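Local coordinates for protein acyl-CoA dehydrogenase (Mycobacterium thermoresistibile, PDB 3PFD) that oxidises 2,3-saturated acyl-CoA thioesters to 2,3-dehydroacyl-CoA with a flavin adenine dinucleotide cofactor, passing the electrons to an acceptor, at residues Phe284-Pro287 with Val288-Gln292; Ile30-Leu33 with Ala34-Ile38; Gly107-Gly110 with Leu111-Gly115; Thr83-Val86 with Ile87-Ala91. All coordinates share one frame; numbering follows the deposited sequence.

Interaction 1 (Phe284-Pro287 with Val288-Gln292). With FDA (dihydroflavine-adenine dinucleotide), chain B.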
loop_
_atom_site.group_PDB
_atom_site.type_symbol
_atom_site.label_atom_id
_atom_site.label_comp_id
_atom_site.label_asym_id
_atom_site.label_seq_id
_atom_site.Cartn_x
_atom_site.Cartn_y
_atom_site.Cartn_z
ATOM N N PHE C 284 18.331 -22.484 -6.395
ATOM C CA PHE C 284 19.625 -22.074 -5.820
ATOM C C PHE C 284 20.072 -22.952 -4.634
ATOM O O PHE C 284 20.771 -22.475 -3.755
ATOM C CB PHE C 284 19.671 -20.568 -5.435
ATOM C CG PHE C 284 19.090 -19.658 -6.482
ATOM C CD1 PHE C 284 19.857 -19.251 -7.591
ATOM C CD2 PHE C 284 17.795 -19.188 -6.360
ATOM C CE1 PHE C 284 19.316 -18.411 -8.580
ATOM C CE2 PHE C 284 17.239 -18.339 -7.337
ATOM C CZ PHE C 284 18.015 -17.956 -8.455
ATOM N N GLY C 285 19.670 -24.219 -4.614
ATOM C CA GLY C 285 20.131 -25.148 -3.574
ATOM C C GLY C 285 19.376 -25.123 -2.238
ATOM O O GLY C 285 19.830 -25.730 -1.280
ATOM N N ARG C 286 18.236 -24.417 -2.153
ATOM C CA ARG C 286 17.497 -24.319 -0.884
ATOM C C ARG C 286 16.017 -24.057 -1.188
ATOM O O ARG C 286 15.693 -23.645 -2.289
ATOM C CB ARG C 286 18.096 -23.181 -0.007
ATOM C CG ARG C 286 18.198 -21.830 -0.776
ATOM C CD ARG C 286 18.734 -20.612 0.015
ATOM N NE ARG C 286 18.383 -19.413 -0.751
ATOM C CZ ARG C 286 19.174 -18.827 -1.649
ATOM N NH1 ARG C 286 20.423 -19.270 -1.861
ATOM N NH2 ARG C 286 18.729 -17.775 -2.319
ATOM N N PRO C 287 15.109 -24.332 -0.229
ATOM C CA PRO C 287 13.690 -24.038 -0.448
ATOM C C PRO C 287 13.513 -22.568 -0.824
ATOM O O PRO C 287 14.260 -21.745 -0.332
ATOM C CB PRO C 287 13.078 -24.290 0.937
ATOM C CG PRO C 287 13.909 -25.371 1.499
ATOM C CD PRO C 287 15.312 -25.164 0.978
ATOM N N VAL C 288 12.543 -22.230 -1.669
ATOM C CA VAL C 288 12.294 -20.798 -1.927
ATOM C C VAL C 288 11.829 -20.043 -0.664
ATOM O O VAL C 288 12.058 -18.830 -0.527
ATOM C CB VAL C 288 11.409 -20.514 -3.188
ATOM C CG1 VAL C 288 12.146 -20.941 -4.442
ATOM C CG2 VAL C 288 10.016 -21.156 -3.092
ATOM N N SER C 289 11.261 -20.771 0.290
ATOM C CA SER C 289 10.877 -20.180 1.563
ATOM C C SER C 289 12.091 -19.761 2.429
ATOM O O SER C 289 11.934 -19.032 3.398
ATOM C CB SER C 289 9.972 -21.150 2.323
ATOM O OG SER C 289 10.647 -22.348 2.627
ATOM N N ASP C 290 13.288 -20.237 2.069
ATOM C CA ASP C 290 14.532 -19.854 2.754
ATOM C C ASP C 290 14.942 -18.380 2.545
ATOM O O ASP C 290 15.792 -17.875 3.269
ATOM C CB ASP C 290 15.701 -20.736 2.300
ATOM C CG ASP C 290 15.974 -21.871 3.238
ATOM O OD1 ASP C 290 17.149 -22.299 3.333
ATOM O OD2 ASP C 290 15.016 -22.346 3.889
ATOM N N ASN C 291 14.333 -17.706 1.578
ATOM C CA ASN C 291 14.657 -16.327 1.244
ATOM C C ASN C 291 13.853 -15.347 2.097
ATOM O O ASN C 291 12.628 -15.461 2.193
ATOM C CB ASN C 291 14.391 -16.068 -0.238
ATOM C CG ASN C 291 15.157 -17.012 -1.122
ATOM O OD1 ASN C 291 16.366 -16.952 -1.150
ATOM N ND2 ASN C 291 14.460 -17.890 -1.841
ATOM N N GLN C 292 14.544 -14.393 2.707
ATOM C CA GLN C 292 13.882 -13.498 3.642
ATOM C C GLN C 292 12.742 -12.664 3.015
ATOM O O GLN C 292 11.748 -12.392 3.690
ATOM C CB GLN C 292 14.883 -12.626 4.431
ATOM C CG GLN C 292 14.231 -11.986 5.680
ATOM C CD GLN C 292 15.129 -11.037 6.434
ATOM O OE1 GLN C 292 15.643 -10.068 5.861
ATOM N NE2 GLN C 292 15.335 -11.310 7.741
HETATM P PA FDA B . 10.481 -20.406 -9.010
HETATM O O1A FDA B . 11.841 -20.006 -9.513
HETATM O O2A FDA B . 10.238 -21.731 -8.360
HETATM O O5B FDA B . 9.973 -19.276 -7.982
HETATM C C5B FDA B . 8.922 -19.529 -7.057
HETATM C C4B FDA B . 8.824 -18.302 -6.163
HETATM O O4B FDA B . 10.047 -18.210 -5.402
HETATM C C3B FDA B . 8.683 -16.989 -6.931
HETATM O O3B FDA B . 7.935 -16.066 -6.158
HETATM C C2B FDA B . 10.091 -16.424 -6.905
HETATM O O2B FDA B . 10.112 -15.005 -7.012
HETATM C C1B FDA B . 10.619 -16.897 -5.558
HETATM N N9A FDA B . 12.104 -16.915 -5.531
HETATM C C8A FDA B . 12.903 -17.757 -6.222
HETATM N N7A FDA B . 14.185 -17.454 -5.943
HETATM C C5A FDA B . 14.207 -16.426 -5.048
HETATM C C6A FDA B . 15.231 -15.703 -4.414
HETATM N N6A FDA B . 16.548 -16.005 -4.641
HETATM N N1A FDA B . 14.896 -14.679 -3.571
HETATM C C2A FDA B . 13.600 -14.379 -3.334
HETATM N N3A FDA B . 12.611 -15.064 -3.939
HETATM C C4A FDA B . 12.881 -16.085 -4.797
HETATM N N1 FDA B . 10.695 -19.111 -19.877
HETATM C C2 FDA B . 11.319 -19.311 -21.062
HETATM O O2 FDA B . 12.420 -19.895 -21.114
HETATM N N3 FDA B . 10.737 -18.914 -22.220
HETATM C C4 FDA B . 9.554 -18.279 -22.228
HETATM O O4 FDA B . 9.099 -17.917 -23.331
HETATM C C4X FDA B . 8.887 -18.031 -21.023
HETATM N N5 FDA B . 7.588 -17.680 -21.046
HETATM C C5X FDA B . 6.798 -17.803 -19.937
HETATM C C6 FDA B . 5.405 -17.804 -20.072
HETATM C C7 FDA B . 4.580 -18.162 -19.006
HETATM C C7M FDA B . 3.084 -18.147 -19.211
HETATM C C8 FDA B . 5.127 -18.516 -17.772
HETATM C C8M FDA B . 4.253 -18.930 -16.583
HETATM C C9 FDA B . 6.515 -18.528 -17.642
HETATM C C9A FDA B . 7.355 -18.176 -18.700
HETATM N N10 FDA B . 8.739 -18.481 -18.631
HETATM C C10 FDA B . 9.487 -18.480 -19.835
HETATM C "C1'" FDA B . 9.347 -18.985 -17.377
HETATM C "C2'" FDA B . 9.413 -17.928 -16.261
HETATM O "O2'" FDA B . 10.499 -17.033 -16.535
HETATM C "C3'" FDA B . 9.542 -18.602 -14.897
HETATM O "O3'" FDA B . 8.231 -19.004 -14.456
HETATM C "C4'" FDA B . 10.124 -17.642 -13.862
HETATM O "O4'" FDA B . 11.479 -17.369 -14.225
HETATM C "C5'" FDA B . 10.043 -18.187 -12.441
HETATM O "O5'" FDA B . 10.522 -19.536 -12.371
HETATM P P FDA B . 9.584 -20.666 -11.721
HETATM O O1P FDA B . 8.239 -20.621 -12.371
HETATM O O2P FDA B . 10.387 -21.974 -11.727
HETATM O O3P FDA B . 9.390 -20.176 -10.194
HETATM O O HOH W 1 15.783 -20.431 -2.896
#

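Interaction 2 (Ile30-Leu33 with Ala34-Ile38)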
loop_
_atom_site.group_PDB
_atom_site.type_symbol
_atom_site.label_atom_id
_atom_site.label_comp_id
_atom_site.label_asym_id
_atom_site.label_seq_id
_atom_site.Cartn_x
_atom_site.Cartn_y
_atom_site.Cartn_z
ATOM N N ILE C 30 -15.930 -29.315 10.429
ATOM C CA ILE C 30 -16.155 -28.717 9.106
ATOM C C ILE C 30 -14.937 -28.777 8.205
ATOM O O ILE C 30 -15.085 -29.024 7.022
ATOM C CB ILE C 30 -16.768 -27.281 9.121
ATOM C CG1 ILE C 30 -17.100 -26.833 7.694
ATOM C CG2 ILE C 30 -15.866 -26.290 9.807
ATOM C CD1 ILE C 30 -18.109 -27.740 6.965
ATOM N N ARG C 31 -13.740 -28.582 8.764
ATOM C CA ARG C 31 -12.507 -28.745 7.984
ATOM C C ARG C 31 -12.363 -30.149 7.418
ATOM O O ARG C 31 -11.923 -30.310 6.285
ATOM C CB ARG C 31 -11.248 -28.422 8.795
ATOM C CG ARG C 31 -9.969 -28.522 7.937
ATOM C CD ARG C 31 -8.758 -27.942 8.592
ATOM N NE ARG C 31 -8.771 -26.481 8.457
ATOM C CZ ARG C 31 -7.730 -25.682 8.690
ATOM N NH1 ARG C 31 -6.557 -26.188 9.082
ATOM N NH2 ARG C 31 -7.864 -24.374 8.528
ATOM N N ALA C 32 -12.685 -31.166 8.218
ATOM C CA ALA C 32 -12.548 -32.562 7.762
ATOM C C ALA C 32 -13.507 -32.834 6.610
ATOM O O ALA C 32 -13.115 -33.383 5.590
ATOM C CB ALA C 32 -12.768 -33.551 8.908
ATOM N N LEU C 33 -14.753 -32.401 6.756
ATOM C CA LEU C 33 -15.723 -32.532 5.680
ATOM C C LEU C 33 -15.285 -31.761 4.433
ATOM O O LEU C 33 -15.344 -32.292 3.328
ATOM C CB LEU C 33 -17.097 -32.051 6.138
ATOM C CG LEU C 33 -18.207 -32.374 5.142
ATOM C CD1 LEU C 33 -19.415 -32.776 5.920
ATOM C CD2 LEU C 33 -18.522 -31.215 4.195
ATOM N N ALA C 34 -14.844 -30.514 4.608
ATOM C CA ALA C 34 -14.409 -29.741 3.462
ATOM C C ALA C 34 -13.228 -30.405 2.754
ATOM O O ALA C 34 -13.249 -30.552 1.537
ATOM C CB ALA C 34 -14.099 -28.320 3.841
ATOM N N GLU C 35 -12.220 -30.841 3.504
ATOM C CA GLU C 35 -11.019 -31.408 2.884
ATOM C C GLU C 35 -11.289 -32.772 2.224
ATOM O O GLU C 35 -10.733 -33.083 1.174
ATOM C CB GLU C 35 -9.855 -31.468 3.880
ATOM C CG GLU C 35 -9.083 -30.129 3.952
ATOM C CD GLU C 35 -7.991 -30.105 5.001
ATOM O OE1 GLU C 35 -7.831 -31.103 5.733
ATOM O OE2 GLU C 35 -7.281 -29.075 5.106
ATOM N N LYS C 36 -12.165 -33.561 2.834
ATOM C CA LYS C 36 -12.470 -34.899 2.348
ATOM C C LYS C 36 -13.519 -34.881 1.235
ATOM O O LYS C 36 -13.331 -35.521 0.208
ATOM C CB LYS C 36 -12.933 -35.821 3.497
ATOM C CG LYS C 36 -11.860 -36.155 4.542
ATOM C CD LYS C 36 -12.489 -36.885 5.756
ATOM C CE LYS C 36 -11.447 -37.344 6.787
ATOM N NZ LYS C 36 -12.084 -37.768 8.072
ATOM N N GLU C 37 -14.609 -34.149 1.452
ATOM C CA GLU C 37 -15.804 -34.236 0.595
ATOM C C GLU C 37 -15.990 -33.089 -0.404
ATOM O O GLU C 37 -16.755 -33.222 -1.368
ATOM C CB GLU C 37 -17.075 -34.352 1.447
ATOM C CG GLU C 37 -17.088 -35.497 2.465
ATOM C CD GLU C 37 -17.161 -36.898 1.841
ATOM O OE1 GLU C 37 -17.522 -37.036 0.640
ATOM O OE2 GLU C 37 -16.856 -37.872 2.576
ATOM N N ILE C 38 -15.311 -31.964 -0.188
ATOM C CA ILE C 38 -15.518 -30.794 -1.043
ATOM C C ILE C 38 -14.284 -30.458 -1.911
ATOM O O ILE C 38 -14.416 -30.230 -3.112
ATOM C CB ILE C 38 -15.919 -29.553 -0.189
ATOM C CG1 ILE C 38 -17.231 -29.827 0.580
ATOM C CG2 ILE C 38 -16.042 -28.281 -1.062
ATOM C CD1 ILE C 38 -17.590 -28.687 1.562
#

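Interaction 3 (Gly107-Gly110 with Leu111-Gly115)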
loop_
_atom_site.group_PDB
_atom_site.type_symbol
_atom_site.label_atom_id
_atom_site.label_comp_id
_atom_site.label_asym_id
_atom_site.label_seq_id
_atom_site.Cartn_x
_atom_site.Cartn_y
_atom_site.Cartn_z
ATOM N N GLY C 107 -30.503 -15.481 1.955
ATOM C CA GLY C 107 -31.898 -15.660 1.471
ATOM C C GLY C 107 -32.944 -15.936 2.547
ATOM O O GLY C 107 -34.149 -16.091 2.239
ATOM N N THR C 108 -32.506 -16.020 3.805
ATOM C CA THR C 108 -33.456 -16.287 4.905
ATOM C C THR C 108 -33.439 -15.265 6.029
ATOM O O THR C 108 -34.352 -15.254 6.851
ATOM C CB THR C 108 -33.340 -17.708 5.521
ATOM O OG1 THR C 108 -31.993 -17.961 5.954
ATOM C CG2 THR C 108 -33.806 -18.747 4.543
ATOM N N MET C 109 -32.419 -14.411 6.056
ATOM C CA MET C 109 -32.188 -13.546 7.213
ATOM C C MET C 109 -33.286 -12.479 7.403
ATOM O O MET C 109 -33.721 -12.248 8.522
ATOM C CB MET C 109 -30.803 -12.909 7.145
ATOM C CG MET C 109 -30.197 -12.583 8.505
ATOM S SD MET C 109 -30.322 -13.952 9.688
ATOM C CE MET C 109 -30.226 -12.979 11.196
ATOM N N GLY C 110 -33.705 -11.837 6.309
ATOM C CA GLY C 110 -34.845 -10.915 6.305
ATOM C C GLY C 110 -36.085 -11.556 6.914
ATOM O O GLY C 110 -36.772 -10.959 7.761
ATOM N N LEU C 111 -36.333 -12.797 6.507
ATOM C CA LEU C 111 -37.492 -13.552 6.963
ATOM C C LEU C 111 -37.389 -13.851 8.444
ATOM O O LEU C 111 -38.365 -13.692 9.179
ATOM C CB LEU C 111 -37.650 -14.859 6.153
ATOM C CG LEU C 111 -38.755 -15.833 6.592
ATOM C CD1 LEU C 111 -40.155 -15.246 6.441
ATOM C CD2 LEU C 111 -38.641 -17.123 5.815
ATOM N N ILE C 112 -36.196 -14.261 8.879
ATOM C CA ILE C 112 -35.952 -14.578 10.281
ATOM C C ILE C 112 -36.126 -13.327 11.153
ATOM O O ILE C 112 -36.715 -13.399 12.230
ATOM C CB ILE C 112 -34.544 -15.219 10.498
ATOM C CG1 ILE C 112 -34.520 -16.664 9.980
ATOM C CG2 ILE C 112 -34.152 -15.190 11.970
ATOM C CD1 ILE C 112 -33.137 -17.156 9.521
ATOM N N LEU C 113 -35.632 -12.193 10.668
ATOM C CA LEU C 113 -35.655 -10.939 11.428
ATOM C C LEU C 113 -37.053 -10.290 11.537
ATOM O O LEU C 113 -37.391 -9.725 12.573
ATOM C CB LEU C 113 -34.648 -9.934 10.840
ATOM C CG LEU C 113 -33.137 -10.165 11.057
ATOM C CD1 LEU C 113 -32.275 -9.276 10.142
ATOM C CD2 LEU C 113 -32.733 -9.974 12.514
ATOM N N ARG C 114 -37.852 -10.382 10.472
ATOM C CA ARG C 114 -39.043 -9.553 10.348
ATOM C C ARG C 114 -40.292 -10.331 9.919
ATOM O O ARG C 114 -41.381 -9.762 9.888
ATOM C CB ARG C 114 -38.794 -8.367 9.387
ATOM C CG ARG C 114 -37.611 -7.423 9.735
ATOM C CD ARG C 114 -37.854 -6.479 10.951
ATOM N NE ARG C 114 -36.854 -5.399 10.976
ATOM C CZ ARG C 114 -35.729 -5.391 11.700
ATOM N NH1 ARG C 114 -35.424 -6.388 12.525
ATOM N NH2 ARG C 114 -34.901 -4.365 11.605
ATOM N N GLY C 115 -40.134 -11.612 9.579
ATOM C CA GLY C 115 -41.254 -12.431 9.107
ATOM C C GLY C 115 -42.161 -12.936 10.227
ATOM O O GLY C 115 -41.745 -13.023 11.388
HETATM O O HOH W 2 -35.187 -13.638 4.025
#

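Interaction 4 (Thr83-Val86 with Ile87-Ala91)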
loop_
_atom_site.group_PDB
_atom_site.type_symbol
_atom_site.label_atom_id
_atom_site.label_comp_id
_atom_site.label_asym_id
_atom_site.label_seq_id
_atom_site.Cartn_x
_atom_site.Cartn_y
_atom_site.Cartn_z
ATOM N N THR C 83 -21.524 -20.030 12.519
ATOM C CA THR C 83 -21.903 -19.871 11.129
ATOM C C THR C 83 -20.755 -19.289 10.282
ATOM O O THR C 83 -20.494 -19.835 9.209
ATOM C CB THR C 83 -23.174 -19.048 10.996
ATOM O OG1 THR C 83 -24.246 -19.761 11.626
ATOM C CG2 THR C 83 -23.531 -18.832 9.539
ATOM N N CYS C 84 -20.049 -18.253 10.777
ATOM C CA CYS C 84 -18.863 -17.727 10.071
ATOM C C CYS C 84 -17.771 -18.785 9.884
ATOM O O CYS C 84 -17.147 -18.876 8.821
ATOM C CB CYS C 84 -18.259 -16.477 10.758
ATOM S SG CYS C 84 -19.195 -14.961 10.611
ATOM N N ILE C 85 -17.493 -19.560 10.926
ATOM C CA ILE C 85 -16.428 -20.574 10.840
ATOM C C ILE C 85 -16.739 -21.625 9.760
ATOM O O ILE C 85 -15.861 -22.062 9.025
ATOM C CB ILE C 85 -16.110 -21.180 12.251
ATOM C CG1 ILE C 85 -15.387 -20.119 13.111
ATOM C CG2 ILE C 85 -15.281 -22.477 12.112
ATOM C CD1 ILE C 85 -15.362 -20.374 14.651
ATOM N N VAL C 86 -18.013 -21.999 9.646
ATOM C CA VAL C 86 -18.461 -22.972 8.626
ATOM C C VAL C 86 -18.179 -22.387 7.239
ATOM O O VAL C 86 -17.452 -22.990 6.419
ATOM C CB VAL C 86 -19.971 -23.398 8.846
ATOM C CG1 VAL C 86 -20.570 -24.198 7.632
ATOM C CG2 VAL C 86 -20.084 -24.214 10.104
ATOM N N ILE C 87 -18.663 -21.170 7.007
ATOM C CA ILE C 87 -18.486 -20.518 5.712
ATOM C C ILE C 87 -17.012 -20.357 5.343
ATOM O O ILE C 87 -16.616 -20.666 4.214
ATOM C CB ILE C 87 -19.246 -19.189 5.670
ATOM C CG1 ILE C 87 -20.748 -19.492 5.646
ATOM C CG2 ILE C 87 -18.812 -18.302 4.485
ATOM C CD1 ILE C 87 -21.587 -18.392 6.219
ATOM N N GLU C 88 -16.219 -19.919 6.320
ATOM C CA GLU C 88 -14.775 -19.755 6.183
ATOM C C GLU C 88 -14.074 -21.062 5.815
ATOM O O GLU C 88 -13.231 -21.084 4.918
ATOM C CB GLU C 88 -14.205 -19.215 7.514
ATOM C CG GLU C 88 -12.667 -19.115 7.638
ATOM C CD GLU C 88 -12.236 -18.750 9.077
ATOM O OE1 GLU C 88 -12.997 -18.020 9.759
ATOM O OE2 GLU C 88 -11.170 -19.216 9.545
ATOM N N GLU C 89 -14.392 -22.142 6.525
ATOM C CA GLU C 89 -13.708 -23.417 6.296
ATOM C C GLU C 89 -14.074 -24.037 4.943
ATOM O O GLU C 89 -13.251 -24.737 4.309
ATOM C CB GLU C 89 -13.958 -24.401 7.443
ATOM C CG GLU C 89 -13.177 -24.052 8.735
ATOM C CD GLU C 89 -11.650 -24.144 8.571
ATOM O OE1 GLU C 89 -11.175 -24.902 7.715
ATOM O OE2 GLU C 89 -10.921 -23.436 9.287
ATOM N N VAL C 90 -15.300 -23.788 4.495
ATOM C CA VAL C 90 -15.697 -24.264 3.175
ATOM C C VAL C 90 -14.973 -23.390 2.121
ATOM O O VAL C 90 -14.426 -23.920 1.172
ATOM C CB VAL C 90 -17.253 -24.321 2.967
ATOM C CG1 VAL C 90 -17.611 -24.790 1.552
ATOM C CG2 VAL C 90 -17.896 -25.289 3.941
ATOM N N ALA C 91 -14.916 -22.071 2.329
ATOM C CA ALA C 91 -14.317 -21.164 1.325
ATOM C C ALA C 91 -12.816 -21.394 1.124
ATOM O O ALA C 91 -12.258 -21.140 0.028
ATOM C CB ALA C 91 -14.574 -19.710 1.709
#

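Interaction 1 (Phe284-Pro287 with Val288-Gln292)
Asn-291 OD1 is gripped from the side by two nitrogens of Arg-286. The shorter bond, from Arg-286 NH2 to Asn-291 OD1, is 2.8 Å and lies in the carbonyl plane; the one from Arg-286 NE, 3.2 Å to the same OD1, comes from above that plane. The guanidinium stands almost upright on the amide, 81° between planes. Asn-291 ND2 is also busy: it donates to Val-288 O (2.9 Å) and to a water at 3.1 Å. Held like this, the amide lies flat over the adenine of the reduced flavin cofactor, with Asn-291 CG 3.4 Å from FDA N1A. Phe-284 meets the same base edge-on, CE2 being 3.5 Å from N7A, while Val-288 CB packs against ribose O4B. The turn itself is closed by Asp-290 N donating to Pro-287 O, 3.0 Å. The Asp-290 carboxylate is nearly coplanar with the guanidinium, yet too far from it for a salt bridge. This is the adenine end of a cofactor site shared between subunits: Ser-145 and Thr-379 of the third subunit also bind the cofactor. The segment runs from short strand 286-287 through a 3-10 turn into helix 292-321, with Val-288 and Ser-289 backed by helix 256-280.

Interaction 2 (Ile30-Leu33 with Ala34-Ile38)
The side chains of Arg-31 and Glu-35 run side by side, pointing the same way, their flat ends 32° apart. Glu-35 OE2 sits well out of the guanidinium plane, 4.5 Å from Arg-31 NE, and no N-H of the arginine is aimed at it. What touches is the aliphatic part: Arg-31 CG lies 3.9 Å from Glu-35 CD. A bend at chi3 of -79° swings the arginine head off the line of its stem. On another flank of the helix, Leu-33 CD2 meets Ile-38 CD1 at 3.8 Å, and the pair faces helix 53-61, where Leu-33 packs on Ala-58 and Ile-38 on Ala-55. The backbone carries i to i+4 bonds, such as Ala-34 N to Ile-30 O (2.8 Å) and Glu-37 N to Leu-33 O (2.7 Å). Lys-36 lays its CB and CG against Ala-32 O before the extended chain runs outward. All of this belongs to helix 24-47 of the N-terminal helical domain. Each charged head is paired elsewhere, Arg-31 in a salt bridge with Glu-89 and Glu-35 with Arg-92; the geometry leaves at most weak attraction between the two, and the outside bridges probably favour both charged forms.

Interaction 3 (Gly107-Gly110 with Leu111-Gly115)
Thr-108 O accepts from Ile-112 N at 2.9 Å, and the next two residues repeat the pattern: Leu-113 N reaches Met-109 O at 2.9 Å, then Arg-114 N reaches Gly-110 O at 3.0 Å, with the N-H bent more in this last bond (137°). One regular bond is missing. Gly-107 O and Leu-111 N stand 5.8 Å apart, and a water fills the gap, accepting from Leu-111 N at 2.9 Å and donating only weakly to Gly-107 O. That carbonyl has a second, direct partner in Thr-180 OG1. Thr-108 OG1 is satisfied by Asn-104 O, one turn back, and by His-68 NE2. This is a water-bridged opening in the last part of helix 95-114, in the N-terminal helical domain of the acyl-CoA dehydrogenase fold, where the helix packs on both helix 117-129, met by Leu-111 and Ile-112, and helix 244-253, met by Met-109 and Arg-114. Beside the polar network run two apolar contacts. Met-109 bends at chi2 (47°), which brings its CE to 4.1 Å from Leu-113 CG, while its SD is 4.3 Å from Ile-112 CD1. The CD1 of Ile-112 also rests against Thr-108 OG1, at 3.8 Å. At the end of the segment Gly-115 N bonds to Leu-111 O.

Interaction 4 (Thr83-Val86 with Ile87-Ala91)
This is a contact between successive turns of one buried helix, 80-91, inside the N-terminal helical domain, with Thr-83 and Ile-87 meeting one turn apart. Their side chains lie alongside each other and point the same way, so that Thr-83 CG2 comes 3.9 Å from Ile-87 CD1. The threonine methyl takes the place trans to the backbone N, with OG1 at chi1 -63°, and this leaves CG2 as the branch turned to the isoleucine. Ile-87 CD1 also comes within 3.5 Å of Thr-83 O. The backbone underneath is a straightforward alpha-helix: Ile-87 N to Thr-83 O at 3.2 Å is the longest and straightest of its bonds across the segments, and Glu-88 N to Cys-84 O measures 2.9 Å. Val-90 CG2 leans back over the previous turn, 3.4 Å from Val-86 O. The two glutamates are shaped differently. Glu-88 reaches out fully extended, whereas Glu-89 has its CG beside the backbone N (chi1 -74°), 3.4 Å from Ile-85 O, and a fold at chi2 turns its carboxylate away. Both carboxylates are buried, and both are satisfied: Glu-88 by Tyr-313, Arg-27 and Arg-309, Glu-89 by Arg-27 as well as Arg-31. Such pairing should favour their charged forms. Around the helix, Val-86 packs on Phe-64 and Ile-67, Val-90 on Ala-97 and Ser-98, and Cys-84 on Ala-261. A central helix wrapped by helices 24-47, 95-114 and 256-280, with acid-arginine pairs bridging to its neighbours, fits the all-helical N-terminal domain of an acyl-CoA dehydrogenase packed against the C-terminal helices.

In the fold
From the N terminus the order is interaction 2, 4, 3 and then 1, all in series; each is a local contact within one continuous segment, so none closes a long loop, nests or crosses. Interactions 2 and 4 touch directly, joining helix 24-47 to helix 80-91 through a salt bridge and through Ile-30 and Ile-38 against Glu-89 and Val-90. Interaction 3, on the following helix 95-114, comes no nearer than about 8 Å to interaction 4, although earlier residues of its helix pack on helix 80-91. Interaction 1 stands apart, about 52 Å from interaction 3 between centres, at the far end of the C-terminal helices beside a cofactor shared with the third subunit.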